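Local coordinates for protein sulfite dehydrogenase (Paracoccus pantotrophus, PDB 2XTS) that oxidises protein-bound sulfane sulfur in the bacterial Sox pathway at a molybdenum cofactor, working as a complex with a haem c cytochrome subunit, at residues Trp168-Ala171 against Ser177-Gly180; Asp234-Ser239 against Arg256-Val261; Tyr87-Asn92 against Val192-Phe197. All blocks are in the same frame, centred on the assembly; numbering follows the deposited sequence. Where two conformers were deposited one is given.

Interaction 1 of 3, residues Trp168-Ala171 against Ser177-Gly180; sequences WLYA and SSNG. With MTE (phosphonic acidmono-(2-amino-5,6-dimercapto-4-oxo-3,7,8a,9,10,10a-hexahydro-4H-8-oxa-1,3,9,10-tetraaza-anthracen-7-ylmethyl)ester), chain E.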
loop_
_atom_site.group_PDB
_atom_site.type_symbol
_atom_site.label_atom_id
_atom_site.label_comp_id
_atom_site.label_asym_id
_atom_site.label_seq_id
_atom_site.Cartn_x
_atom_site.Cartn_y
_atom_site.Cartn_z
ATOM N N TRP A 168 22.583 -18.363 -18.647
ATOM C CA TRP A 168 22.317 -16.962 -18.326
ATOM C C TRP A 168 21.033 -16.528 -18.981
ATOM O O TRP A 168 20.718 -16.949 -20.092
ATOM C CB TRP A 168 23.469 -16.066 -18.810
ATOM C CG TRP A 168 24.749 -16.217 -18.096
ATOM C CD1 TRP A 168 25.707 -17.147 -18.333
ATOM C CD2 TRP A 168 25.218 -15.409 -17.015
ATOM N NE1 TRP A 168 26.755 -16.956 -17.466
ATOM C CE2 TRP A 168 26.483 -15.885 -16.659
ATOM C CE3 TRP A 168 24.702 -14.301 -16.338
ATOM C CZ2 TRP A 168 27.248 -15.304 -15.644
ATOM C CZ3 TRP A 168 25.471 -13.704 -15.321
ATOM C CH2 TRP A 168 26.719 -14.221 -14.981
ATOM N N LEU A 169 20.318 -15.645 -18.289
ATOM C CA LEU A 169 19.142 -14.984 -18.827
ATOM C C LEU A 169 19.440 -13.507 -18.908
ATOM O O LEU A 169 19.943 -12.896 -17.950
ATOM C CB LEU A 169 17.920 -15.238 -17.942
ATOM C CG LEU A 169 16.597 -14.558 -18.324
ATOM C CD1 LEU A 169 15.427 -15.379 -17.826
ATOM C CD2 LEU A 169 16.520 -13.146 -17.743
ATOM N N TYR A 170 19.145 -12.937 -20.068
ATOM C CA TYR A 170 19.266 -11.509 -20.297
ATOM C C TYR A 170 17.873 -10.923 -20.385
ATOM O O TYR A 170 17.069 -11.371 -21.204
ATOM C CB TYR A 170 20.006 -11.287 -21.596
ATOM C CG TYR A 170 20.172 -9.843 -22.013
ATOM C CD1 TYR A 170 21.117 -9.006 -21.402
ATOM C CD2 TYR A 170 19.443 -9.332 -23.083
ATOM C CE1 TYR A 170 21.286 -7.691 -21.842
ATOM C CE2 TYR A 170 19.581 -8.034 -23.504
ATOM C CZ TYR A 170 20.520 -7.224 -22.907
ATOM O OH TYR A 170 20.674 -5.918 -23.331
ATOM N N ALA A 171 17.585 -9.915 -19.559
ATOM C CA ALA A 171 16.261 -9.285 -19.565
ATOM C C ALA A 171 16.401 -7.869 -20.055
ATOM O O ALA A 171 17.283 -7.143 -19.597
ATOM C CB ALA A 171 15.616 -9.273 -18.178
ATOM N N SER A 177 16.088 2.958 -23.443
ATOM C CA SER A 177 17.304 2.658 -22.724
ATOM C C SER A 177 17.581 1.162 -22.623
ATOM O O SER A 177 18.722 0.800 -22.397
ATOM C CB SER A 177 17.299 3.264 -21.334
ATOM O OG SER A 177 16.542 2.498 -20.415
ATOM N N SER A 178 16.524 0.347 -22.712
ATOM C CA SER A 178 16.545 -1.133 -22.627
ATOM C C SER A 178 16.901 -1.671 -21.238
ATOM O O SER A 178 16.281 -2.639 -20.773
ATOM C CB SER A 178 17.425 -1.792 -23.701
ATOM O OG SER A 178 18.692 -2.254 -23.232
ATOM N N ASN A 179 17.916 -1.118 -20.575
ATOM C CA ASN A 179 18.317 -1.580 -19.252
ATOM C C ASN A 179 18.634 -3.064 -19.219
ATOM O O ASN A 179 18.356 -3.759 -18.253
ATOM C CB ASN A 179 17.237 -1.262 -18.224
ATOM C CG ASN A 179 17.791 -1.124 -16.809
ATOM O OD1 ASN A 179 17.662 -2.021 -15.956
ATOM N ND2 ASN A 179 18.447 -0.011 -16.572
ATOM N N GLY A 180 19.261 -3.568 -20.271
ATOM C CA GLY A 180 19.510 -4.998 -20.333
ATOM C C GLY A 180 20.469 -5.422 -19.246
ATOM O O GLY A 180 21.481 -4.778 -19.027
HETATM N N1 MTE E . 14.069 -0.825 -16.220
HETATM C C2 MTE E . 14.087 -0.208 -17.396
HETATM N N2 MTE E . 13.484 -0.801 -18.449
HETATM N N3 MTE E . 14.664 0.997 -17.564
HETATM C C4 MTE E . 15.285 1.661 -16.547
HETATM O O4 MTE E . 15.785 2.780 -16.782
HETATM N N5 MTE E . 15.997 1.549 -14.143
HETATM C C6 MTE E . 16.404 0.536 -13.197
HETATM C C7 MTE E . 15.311 -0.445 -12.803
HETATM N N8 MTE E . 14.669 -0.971 -13.979
HETATM C C9 MTE E . 15.332 1.034 -15.241
HETATM C C10 MTE E . 14.687 -0.280 -15.129
HETATM C "C1'" MTE E . 17.020 1.113 -11.935
HETATM S "S1'" MTE E . 18.645 1.759 -12.010
HETATM C "C2'" MTE E . 16.380 1.066 -10.743
HETATM S "S2'" MTE E . 17.138 1.548 -9.277
HETATM C "C3'" MTE E . 14.964 0.535 -10.685
HETATM O "O3'" MTE E . 14.388 0.233 -11.967
HETATM C "C4'" MTE E . 14.049 1.565 -10.051
HETATM O "O4'" MTE E . 12.727 1.022 -9.923
HETATM P P MTE E . 11.554 2.088 -9.680
HETATM O O1P MTE E . 12.010 2.719 -8.330
HETATM O O2P MTE E . 11.555 3.124 -10.755
HETATM O O3P MTE E . 10.317 1.272 -9.521
HETATM O O HOH W 1 19.029 -4.537 -24.830
#

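Interaction 2 of 3, residues Asp234-Ser239 against Arg256-Val261; sequences DKAVES and RKWTWV. With CO (cobalt (II) ion), chain G.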
loop_
_atom_site.group_PDB
_atom_site.type_symbol
_atom_site.label_atom_id
_atom_site.label_comp_id
_atom_site.label_asym_id
_atom_site.label_seq_id
_atom_site.Cartn_x
_atom_site.Cartn_y
_atom_site.Cartn_z
ATOM N N ASP A 234 24.520 -18.574 -23.351
ATOM C CA ASP A 234 25.496 -19.455 -22.710
ATOM C C ASP A 234 26.514 -18.711 -21.864
ATOM O O ASP A 234 27.305 -19.314 -21.168
ATOM C CB ASP A 234 26.171 -20.396 -23.735
ATOM C CG ASP A 234 26.994 -19.663 -24.787
ATOM O OD1 ASP A 234 27.062 -18.409 -24.789
ATOM O OD2 ASP A 234 27.585 -20.377 -25.637
ATOM N N LYS A 235 26.437 -17.386 -21.895
ATOM C CA LYS A 235 27.350 -16.502 -21.153
ATOM C C LYS A 235 26.660 -15.177 -20.897
ATOM O O LYS A 235 25.662 -14.884 -21.530
ATOM C CB LYS A 235 28.654 -16.247 -21.908
ATOM C CG LYS A 235 28.496 -15.703 -23.274
ATOM C CD LYS A 235 29.837 -15.602 -23.986
ATOM C CE LYS A 235 30.584 -16.942 -24.049
ATOM N NZ LYS A 235 31.710 -17.037 -25.052
ATOM N N ALA A 236 27.203 -14.385 -19.976
ATOM C CA ALA A 236 26.662 -13.085 -19.675
ATOM C C ALA A 236 26.813 -12.190 -20.902
ATOM O O ALA A 236 27.803 -12.282 -21.631
ATOM C CB ALA A 236 27.383 -12.490 -18.474
ATOM N N VAL A 237 25.866 -11.294 -21.117
ATOM C CA VAL A 237 25.973 -10.386 -22.236
ATOM C C VAL A 237 27.064 -9.317 -22.009
ATOM O O VAL A 237 27.734 -8.899 -22.940
ATOM C CB VAL A 237 24.598 -9.735 -22.523
ATOM C CG1 VAL A 237 24.717 -8.626 -23.556
ATOM C CG2 VAL A 237 23.589 -10.820 -22.920
ATOM N N GLU A 238 27.232 -8.902 -20.753
ATOM C CA GLU A 238 28.158 -7.812 -20.376
ATOM C C GLU A 238 27.722 -6.529 -21.073
ATOM O O GLU A 238 28.459 -5.863 -21.815
ATOM C CB GLU A 238 29.623 -8.161 -20.618
ATOM C CG GLU A 238 30.028 -9.490 -19.993
ATOM C CD GLU A 238 30.239 -9.455 -18.496
ATOM O OE1 GLU A 238 29.504 -8.754 -17.771
ATOM O OE2 GLU A 238 31.157 -10.166 -18.053
ATOM N N SER A 239 26.468 -6.211 -20.828
ATOM C CA SER A 239 25.839 -5.022 -21.330
ATOM C C SER A 239 26.313 -3.745 -20.633
ATOM O O SER A 239 27.048 -3.788 -19.646
ATOM C CB SER A 239 24.349 -5.171 -21.144
ATOM O OG SER A 239 24.093 -5.217 -19.748
ATOM N N ARG A 256 34.964 -4.507 -9.118
ATOM C CA ARG A 256 34.045 -5.619 -8.995
ATOM C C ARG A 256 32.940 -5.507 -10.039
ATOM O O ARG A 256 32.394 -4.414 -10.233
ATOM C CB ARG A 256 33.412 -5.680 -7.611
ATOM C CG ARG A 256 34.362 -5.947 -6.485
ATOM C CD ARG A 256 33.681 -5.755 -5.162
ATOM N NE ARG A 256 34.488 -6.140 -4.014
ATOM C CZ ARG A 256 34.220 -5.767 -2.767
ATOM N NH1 ARG A 256 33.190 -4.968 -2.525
ATOM N NH2 ARG A 256 34.973 -6.183 -1.757
ATOM N N LYS A 257 32.609 -6.639 -10.658
ATOM C CA LYS A 257 31.412 -6.717 -11.471
ATOM C C LYS A 257 30.447 -7.692 -10.816
ATOM O O LYS A 257 30.828 -8.474 -9.957
ATOM C CB LYS A 257 31.719 -7.131 -12.921
ATOM C CG LYS A 257 32.256 -8.567 -13.063
ATOM C CD LYS A 257 32.471 -8.947 -14.519
ATOM C CE LYS A 257 32.956 -10.370 -14.698
ATOM N NZ LYS A 257 33.170 -10.618 -16.148
ATOM N N TRP A 258 29.194 -7.640 -11.248
ATOM C CA TRP A 258 28.188 -8.610 -10.862
ATOM C C TRP A 258 28.040 -8.562 -9.342
ATOM O O TRP A 258 27.894 -9.588 -8.699
ATOM C CB TRP A 258 28.550 -10.013 -11.340
ATOM C CG TRP A 258 28.734 -10.187 -12.810
ATOM C CD1 TRP A 258 28.448 -9.303 -13.825
ATOM C CD2 TRP A 258 29.314 -11.325 -13.420
ATOM N NE1 TRP A 258 28.804 -9.864 -15.039
ATOM C CE2 TRP A 258 29.337 -11.105 -14.811
ATOM C CE3 TRP A 258 29.804 -12.538 -12.918
ATOM C CZ2 TRP A 258 29.860 -12.058 -15.703
ATOM C CZ3 TRP A 258 30.308 -13.481 -13.806
ATOM C CH2 TRP A 258 30.331 -13.231 -15.174
ATOM N N THR A 259 28.034 -7.349 -8.747
ATOM C CA THR A 259 27.731 -7.190 -7.330
ATOM C C THR A 259 26.226 -7.087 -7.269
ATOM O O THR A 259 25.632 -6.012 -7.268
ATOM C CB THR A 259 28.464 -5.983 -6.714
ATOM O OG1 THR A 259 28.268 -4.820 -7.553
ATOM C CG2 THR A 259 29.950 -6.298 -6.642
ATOM N N TRP A 260 25.596 -8.244 -7.263
ATOM C CA TRP A 260 24.157 -8.309 -7.377
ATOM C C TRP A 260 23.454 -8.045 -6.051
ATOM O O TRP A 260 22.476 -7.295 -5.996
ATOM C CB TRP A 260 23.743 -9.670 -7.935
ATOM C CG TRP A 260 24.288 -9.946 -9.301
ATOM C CD1 TRP A 260 24.324 -9.097 -10.353
ATOM C CD2 TRP A 260 24.839 -11.187 -9.769
ATOM N NE1 TRP A 260 24.891 -9.713 -11.449
ATOM C CE2 TRP A 260 25.207 -11.003 -11.117
ATOM C CE3 TRP A 260 25.095 -12.416 -9.165
ATOM C CZ2 TRP A 260 25.793 -12.021 -11.878
ATOM C CZ3 TRP A 260 25.690 -13.422 -9.928
ATOM C CH2 TRP A 260 26.024 -13.218 -11.262
ATOM N N VAL A 261 23.894 -8.679 -4.973
ATOM C CA VAL A 261 23.147 -8.598 -3.716
ATOM C C VAL A 261 23.384 -7.279 -2.991
ATOM O O VAL A 261 24.474 -6.691 -3.030
ATOM C CB VAL A 261 23.353 -9.807 -2.742
ATOM C CG1 VAL A 261 22.146 -9.964 -1.806
ATOM C CG2 VAL A 261 23.512 -11.099 -3.463
HETATM CO CO CO G . 26.274 -4.091 -7.839
HETATM O O HOH W 2 26.477 -4.852 -9.844
HETATM O O HOH W 3 27.127 -2.237 -8.419
#

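Interaction 3 of 3, residues Tyr87-Asn92 against Val192-Phe197; sequences YRLMIN and VMLAFF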
loop_
_atom_site.group_PDB
_atom_site.type_symbol
_atom_site.label_atom_id
_atom_site.label_comp_id
_atom_site.label_asym_id
_atom_site.label_seq_id
_atom_site.Cartn_x
_atom_site.Cartn_y
_atom_site.Cartn_z
ATOM N N TYR A 87 1.563 -4.400 -25.213
ATOM C CA TYR A 87 2.597 -5.155 -24.534
ATOM C C TYR A 87 2.864 -6.508 -25.208
ATOM O O TYR A 87 1.945 -7.223 -25.576
ATOM C CB TYR A 87 2.191 -5.402 -23.075
ATOM C CG TYR A 87 3.209 -6.166 -22.284
ATOM C CD1 TYR A 87 4.291 -5.509 -21.722
ATOM C CD2 TYR A 87 3.129 -7.533 -22.118
ATOM C CE1 TYR A 87 5.259 -6.176 -21.030
ATOM C CE2 TYR A 87 4.102 -8.203 -21.416
ATOM C CZ TYR A 87 5.164 -7.526 -20.877
ATOM O OH TYR A 87 6.110 -8.256 -20.201
ATOM N N ARG A 88 4.137 -6.848 -25.354
ATOM C CA ARG A 88 4.530 -8.184 -25.790
ATOM C C ARG A 88 5.737 -8.620 -24.977
ATOM O O ARG A 88 6.632 -7.819 -24.722
ATOM C CB ARG A 88 4.918 -8.185 -27.268
ATOM C CG ARG A 88 3.824 -7.807 -28.257
ATOM C CD ARG A 88 2.714 -8.844 -28.345
ATOM N NE ARG A 88 1.797 -8.496 -29.419
ATOM C CZ ARG A 88 0.788 -7.638 -29.309
ATOM N NH1 ARG A 88 0.512 -7.044 -28.147
ATOM N NH2 ARG A 88 0.022 -7.392 -30.368
ATOM N N LEU A 89 5.771 -9.893 -24.587
ATOM C CA LEU A 89 6.934 -10.493 -23.930
ATOM C C LEU A 89 7.456 -11.633 -24.791
ATOM O O LEU A 89 6.724 -12.554 -25.117
ATOM C CB LEU A 89 6.581 -11.025 -22.532
ATOM C CG LEU A 89 7.699 -11.750 -21.764
ATOM C CD1 LEU A 89 8.783 -10.725 -21.420
ATOM C CD2 LEU A 89 7.204 -12.433 -20.501
ATOM N N MET A 90 8.737 -11.574 -25.101
ATOM C CA MET A 90 9.406 -12.557 -25.938
ATOM C C MET A 90 10.366 -13.350 -25.092
ATOM O O MET A 90 11.050 -12.801 -24.233
ATOM C CB MET A 90 10.159 -11.848 -27.065
ATOM C CG MET A 90 11.019 -12.761 -27.931
ATOM S SD MET A 90 11.926 -11.893 -29.254
ATOM C CE MET A 90 10.533 -11.412 -30.264
ATOM N N ILE A 91 10.404 -14.667 -25.320
ATOM C CA ILE A 91 11.442 -15.549 -24.758
ATOM C C ILE A 91 12.156 -16.201 -25.923
ATOM O O ILE A 91 11.509 -16.818 -26.765
ATOM C CB ILE A 91 10.872 -16.632 -23.819
ATOM C CG1 ILE A 91 10.110 -15.978 -22.661
ATOM C CG2 ILE A 91 11.994 -17.476 -23.257
ATOM C CD1 ILE A 91 9.539 -16.925 -21.615
ATOM N N ASN A 92 13.472 -16.031 -26.001
ATOM C CA ASN A 92 14.228 -16.549 -27.148
ATOM C C ASN A 92 15.618 -16.962 -26.714
ATOM O O ASN A 92 15.976 -16.873 -25.541
ATOM C CB ASN A 92 14.261 -15.535 -28.309
ATOM C CG ASN A 92 15.246 -14.408 -28.084
ATOM O OD1 ASN A 92 15.066 -13.586 -27.186
ATOM N ND2 ASN A 92 16.262 -14.333 -28.926
ATOM N N VAL A 192 12.984 -15.072 -8.870
ATOM C CA VAL A 192 12.706 -13.938 -9.770
ATOM C C VAL A 192 11.281 -14.075 -10.304
ATOM O O VAL A 192 10.883 -15.136 -10.766
ATOM C CB VAL A 192 13.715 -13.781 -10.939
ATOM C CG1 VAL A 192 13.395 -12.555 -11.804
ATOM C CG2 VAL A 192 15.134 -13.673 -10.397
ATOM N N MET A 193 10.541 -12.982 -10.243
ATOM C CA MET A 193 9.146 -12.922 -10.651
ATOM C C MET A 193 8.964 -11.878 -11.745
ATOM O O MET A 193 9.629 -10.835 -11.740
ATOM C CB MET A 193 8.291 -12.547 -9.419
ATOM C CG MET A 193 6.825 -12.215 -9.672
ATOM S SD MET A 193 6.040 -11.320 -8.335
ATOM C CE MET A 193 6.277 -12.515 -7.029
ATOM N N LEU A 194 8.057 -12.153 -12.677
ATOM C CA LEU A 194 7.461 -11.134 -13.523
ATOM C C LEU A 194 6.209 -10.644 -12.811
ATOM O O LEU A 194 5.196 -11.350 -12.748
ATOM C CB LEU A 194 7.142 -11.699 -14.919
ATOM C CG LEU A 194 6.612 -10.702 -15.941
ATOM C CD1 LEU A 194 7.709 -9.716 -16.351
ATOM C CD2 LEU A 194 6.002 -11.430 -17.136
ATOM N N ALA A 195 6.296 -9.432 -12.275
ATOM C CA ALA A 195 5.238 -8.866 -11.441
ATOM C C ALA A 195 4.328 -7.984 -12.251
ATOM O O ALA A 195 4.777 -7.210 -13.078
ATOM C CB ALA A 195 5.844 -8.061 -10.317
ATOM N N PHE A 196 3.028 -8.106 -11.997
ATOM C CA PHE A 196 2.018 -7.226 -12.601
ATOM C C PHE A 196 1.302 -6.373 -11.588
ATOM O O PHE A 196 0.766 -5.310 -11.950
ATOM C CB PHE A 196 0.906 -7.991 -13.329
ATOM C CG PHE A 196 1.344 -9.237 -13.994
ATOM C CD1 PHE A 196 2.351 -9.196 -14.965
ATOM C CD2 PHE A 196 0.757 -10.457 -13.685
ATOM C CE1 PHE A 196 2.777 -10.358 -15.585
ATOM C CE2 PHE A 196 1.176 -11.620 -14.312
ATOM C CZ PHE A 196 2.186 -11.568 -15.262
ATOM N N PHE A 197 1.279 -6.809 -10.341
ATOM C CA PHE A 197 0.586 -6.056 -9.285
ATOM C C PHE A 197 1.583 -5.675 -8.209
ATOM O O PHE A 197 2.479 -6.446 -7.898
ATOM C CB PHE A 197 -0.496 -6.924 -8.638
ATOM C CG PHE A 197 -1.565 -7.358 -9.560
ATOM C CD1 PHE A 197 -2.699 -6.590 -9.790
ATOM C CD2 PHE A 197 -1.451 -8.569 -10.194
ATOM C CE1 PHE A 197 -3.691 -7.051 -10.659
ATOM C CE2 PHE A 197 -2.435 -9.010 -11.062
ATOM C CZ PHE A 197 -3.552 -8.257 -11.275
#

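Interaction 1 of 3, residues Trp168-Ala171 against Ser177-Gly180
The phenol ring of Tyr-170 lies obliquely against Gly-180, with CE1 3.5 Å from Gly-180 C, while a water sits in the ring plane at the hydroxyl edge. With CG anti to the backbone N (chi1 178°), the ring runs out from the strand until OH is 3.3 Å from Gly-180 CA, so that the hydroxyl packs directly on the glycine backbone. The same water bridges the two hydroxyls, 2.6 Å from Tyr-170 OH and 2.8 Å from Ser-178 OG. Ser-178 OG also accepts from Gly-180 N, an ST turn that ties the serine to the bend. Here residues 177-180 belong to the loop joining antiparallel strands 168-173 and 181-184 at the edge of a mixed sheet in the molybdopterin-binding domain. Where the loop rejoins the sheet, Gly-180 CA gives a CA-H...O contact to Ala-171 O at 3.2 Å, with an angle of 156° at the hydrogen. One residue earlier, Asn-179 turns to the cofactor, its CB 3.4 Å from C2 of the pterin. His-76, a haem-pocket residue, touches Asn-179 as well, and Ala-20 of the cytochrome chain packs on Tyr-170.

Interaction 2 of 3, residues Asp234-Ser239 against Arg256-Val261
Lys-257 reaches across to Glu-238 with its ammonium group, NZ lying 2.8 Å from Glu-238 OE2 in a salt bridge on the syn side of the carboxylate, 16° out of its plane. Beyond CG the lysine chain is fully extended, whereas Glu-238 bends at chi2 (-77°) and brings its carboxylate up to meet it. Lys-257 and Arg-256 before it also pair in a parallel ladder with a strand of the cytochrome chain, so the contact, which joins the loop after strand 227-233 to the end of strand 255-257 and roughly links the molybdopterin-binding and dimerisation families, is built into the subunit interface. Trp-258 follows and takes the other oxygen: NE1 donates to Glu-238 OE1 at 3.0 Å, the bond bent to 150° at the hydrogen. In the conformer described, these two donors on consecutive residues set how the carboxylate is turned and would probably favour its charged form. Lys-257 CE rests over one face of the same indole, and Ala-236 CB touches its benzo part at Trp-258 CZ2, 3.7 Å away. At Thr-259, the centre of an inverse gamma turn, the backbone O and OG1 each bind cobalt at 2.1 Å; Glu-219, His-369 and two waters complete the site. Trp-260 then stacks on Trp-218 and presents one ring face to Trp-258 O.

Interaction 3 of 3, residues Tyr87-Asn92 against Val192-Phe197
Strands 89-93 and 193-198 belong to different sheets, and their backbones stay well apart, the CA atoms of Leu-89 and Leu-194 lying 10.4 Å from each other at the nearest point. Side chains alone span this distance. Leu-89 and Leu-194 point at one another and meet tip to tip, with Leu-89 CD2 3.7 Å from Leu-194 CD2. Both leucines have CG anti to the backbone N (chi1 177° for Leu-89 and -175° for Leu-194), which extends each branch straight out from its strand into the space between the sheets. Tyr-87, two residues earlier than Leu-89, points the same way, but it approaches more loosely: its OH is 4.4 Å from Leu-194 CD2. That hydroxyl has its polar partner in Val-227 O, to which it is hydrogen-bonded, so a polar group lies at the border of the apolar layer without being left unsatisfied. Leu-106 of helix 103-106 touches Tyr-87, Leu-89 and Leu-194, and Leu-156 of helix 153-160 packs on Leu-194, so the leucine pair is embedded in a wider buried cluster. Along the second strand Phe-196 holds one ring face over the carbonyl O of Leu-194, which sits 3.8 Å above the ring plane. A classic beta bulge at Phe-196 and Phe-197 sets both residues opposite Val-149 of strand 143-152. The arrangement is that of a hydrophobic layer between two sheets, here the mixed sheet and the antiparallel sheet of the molybdopterin-binding domain, with short helices filling in around the leucines.

In the fold
Interactions 1 and 2 are neighbours, their centres about 11 Å apart: Gly-180 O is probably hydrogen-bonded to Ser-239 OG at 2.7 Å, and Val-237 CG2 packs on Tyr-170 CD1 at 3.4 Å. Interaction 3 encloses interaction 1 along the chain and lies about 12 Å from it between centres; strands 89-93 and 168-173 share the mixed sheet, both flanking strand 227-233. Interactions 2 and 3 do not touch, with centres about 20 Å apart. The pterin is met by interaction 1, whose Asn-179 side chain comes to about 7 Å of both the molybdenum oxide and the haem. Interaction 2 leads instead to the cobalt site and the cytochrome interface.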